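Local structure of N-acetylmuramoyl-L-alanine amidase domain-containing protein SAOUHSC_02979 (Staphylococcus aureus, 5T1Q) at residues I86-L91 and K150-L155. The protein is probably a secreted peptidoglycan hydrolase with amidase activity, this piece holding its glucosaminidase-family region and its C-terminal CHAP domain. Numbering follows the deposited sequence.
Sequences IAQAIL and KDYSDL
Gln88 and Tyr152 make the whole contact between residues 86-91 and 150-155, and a single hydrogen bond joins them. Along 86-91, Ile86 and Ala87 do not touch the other segment. Gln88 is the residue that reaches across. Its CG lies beside the backbone N and anti to the carbonyl carbon (chi1 -78°), and the chain runs on extended, which carries the amide out to the phenol. The rotamer of Tyr152 (chi1 168°) sends its ring out from helix 145-158 toward Gln88. Tyr152 OH donates to Gln88 OE1 at 2.6 Å. The hydroxyl approaches the carbonyl fairly straight, with a C=O...O angle of 152°, but tilted out of the amide plane. The two side chains cross at about a right angle, and the amide plane is nearly perpendicular to the ring. Gln88 OE1 meets the ring at its edge, near its plane, and is 3.3 Å from Tyr152 CE1. Both residues are buried, and the bond pairs two polar atoms there. The other end of the amide is held too, because Gln88 NE2 bonds to Tyr195 OH. These two bonds together should fix which way round the amide lies. Beyond Gln88, Ala89 touches Phe109, whose ring also stacks with that of Tyr152. The contact lies in residues 67-208, a region assigned as N-acetylmuramoyl-L-alanine amidase, although by sequence it matches the glucosaminidase family of the lysozyme clan. Helix 82-93 packs against helices 58-78 and 195-205, and Tyr152 bridges to it from helix 145-158, which follows strand 131-140 in the chain.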
loop_
_atom_site.group_PDB
_atom_site.type_symbol
_atom_site.label_atom_id
_atom_site.label_comp_id
_atom_site.label_asym_id
_atom_site.label_seq_id
_atom_site.Cartn_x
_atom_site.Cartn_y
_atom_site.Cartn_z
ATOM N N ILE A 86 -14.819 4.474 -4.140
ATOM C CA ILE A 86 -14.174 3.358 -4.819
ATOM C C ILE A 86 -12.651 3.409 -4.606
ATOM O O ILE A 86 -12.010 2.374 -4.421
ATOM C CB ILE A 86 -14.508 3.330 -6.325
ATOM C CG1 ILE A 86 -16.002 3.069 -6.525
ATOM C CG2 ILE A 86 -13.708 2.237 -7.020
ATOM C CD1 ILE A 86 -16.481 3.255 -7.946
ATOM N N ALA A 87 -12.095 4.618 -4.639
ATOM C CA ALA A 87 -10.676 4.812 -4.442
ATOM C C ALA A 87 -10.267 4.407 -3.036
ATOM O O ALA A 87 -9.226 3.767 -2.860
ATOM C CB ALA A 87 -10.299 6.256 -4.709
ATOM N N GLN A 88 -11.074 4.789 -2.039
ATOM C CA GLN A 88 -10.795 4.407 -0.660
ATOM C C GLN A 88 -10.882 2.890 -0.500
ATOM O O GLN A 88 -10.052 2.301 0.198
ATOM C CB GLN A 88 -11.716 5.122 0.343
ATOM C CG GLN A 88 -11.307 6.556 0.620
ATOM C CD GLN A 88 -12.004 7.155 1.836
ATOM O OE1 GLN A 88 -13.093 7.717 1.734
ATOM N NE2 GLN A 88 -11.327 7.115 2.973
ATOM N N ALA A 89 -11.859 2.262 -1.161
ATOM C CA ALA A 89 -11.978 0.807 -1.131
ATOM C C ALA A 89 -10.713 0.176 -1.712
ATOM O O ALA A 89 -10.133 -0.731 -1.104
ATOM C CB ALA A 89 -13.211 0.326 -1.891
ATOM N N ILE A 90 -10.290 0.660 -2.881
ATOM C CA ILE A 90 -9.063 0.171 -3.531
ATOM C C ILE A 90 -7.832 0.316 -2.620
ATOM O O ILE A 90 -7.066 -0.628 -2.445
ATOM C CB ILE A 90 -8.797 0.918 -4.865
ATOM C CG1 ILE A 90 -9.808 0.487 -5.931
ATOM C CG2 ILE A 90 -7.380 0.650 -5.378
ATOM C CD1 ILE A 90 -9.822 1.379 -7.159
ATOM N N LEU A 91 -7.657 1.506 -2.050
ATOM C CA LEU A 91 -6.494 1.814 -1.209
ATOM C C LEU A 91 -6.438 0.995 0.079
ATOM O O LEU A 91 -5.431 0.324 0.358
ATOM C CB LEU A 91 -6.468 3.312 -0.898
ATOM C CG LEU A 91 -5.270 3.914 -0.151
ATOM C CD1 LEU A 91 -5.301 5.427 -0.282
ATOM C CD2 LEU A 91 -5.215 3.517 1.320
ATOM N N LYS A 150 -22.386 -0.076 2.789
ATOM C CA LYS A 150 -23.438 0.652 3.516
ATOM C C LYS A 150 -22.836 1.354 4.746
ATOM O O LYS A 150 -23.129 2.525 5.009
ATOM C CB LYS A 150 -24.544 -0.341 3.941
ATOM C CG LYS A 150 -25.718 0.185 4.776
ATOM C CD LYS A 150 -26.560 1.218 4.042
ATOM C CE LYS A 150 -28.010 1.210 4.521
ATOM N NZ LYS A 150 -28.191 1.424 5.985
ATOM N N ASP A 151 -21.961 0.651 5.464
ATOM C CA ASP A 151 -21.379 1.194 6.686
ATOM C C ASP A 151 -20.428 2.371 6.398
ATOM O O ASP A 151 -20.313 3.305 7.207
ATOM C CB ASP A 151 -20.689 0.095 7.490
ATOM C CG ASP A 151 -20.492 0.469 8.952
ATOM O OD1 ASP A 151 -21.350 1.187 9.505
ATOM O OD2 ASP A 151 -19.491 0.022 9.553
ATOM N N TYR A 152 -19.761 2.336 5.248
ATOM C CA TYR A 152 -18.898 3.451 4.840
ATOM C C TYR A 152 -19.743 4.695 4.624
ATOM O O TYR A 152 -19.405 5.770 5.106
ATOM C CB TYR A 152 -18.142 3.130 3.544
ATOM C CG TYR A 152 -17.460 4.345 2.928
ATOM C CD1 TYR A 152 -16.199 4.750 3.352
ATOM C CD2 TYR A 152 -18.093 5.096 1.936
ATOM C CE1 TYR A 152 -15.582 5.858 2.803
ATOM C CE2 TYR A 152 -17.490 6.209 1.383
ATOM C CZ TYR A 152 -16.234 6.585 1.819
ATOM O OH TYR A 152 -15.623 7.678 1.265
ATOM N N SER A 153 -20.836 4.538 3.876
ATOM C CA SER A 153 -21.737 5.652 3.584
ATOM C C SER A 153 -22.341 6.213 4.869
ATOM O O SER A 153 -22.494 7.422 4.998
ATOM C CB SER A 153 -22.846 5.228 2.623
ATOM O OG SER A 153 -23.660 4.231 3.205
ATOM N N ASP A 154 -22.654 5.335 5.819
ATOM C CA ASP A 154 -23.193 5.761 7.111
ATOM C C ASP A 154 -22.172 6.556 7.915
ATOM O O ASP A 154 -22.537 7.503 8.608
ATOM C CB ASP A 154 -23.695 4.563 7.931
ATOM C CG ASP A 154 -25.000 3.975 7.386
ATOM O OD1 ASP A 154 -25.548 4.513 6.399
ATOM O OD2 ASP A 154 -25.493 2.977 7.961
ATOM N N LEU A 155 -20.898 6.178 7.815
ATOM C CA LEU A 155 -19.837 6.889 8.528
ATOM C C LEU A 155 -19.672 8.305 7.987
ATOM O O LEU A 155 -19.604 9.263 8.758
ATOM C CB LEU A 155 -18.503 6.143 8.421
ATOM C CG LEU A 155 -17.314 6.757 9.171
ATOM C CD1 LEU A 155 -17.597 6.863 10.658
ATOM C CD2 LEU A 155 -16.064 5.935 8.921
#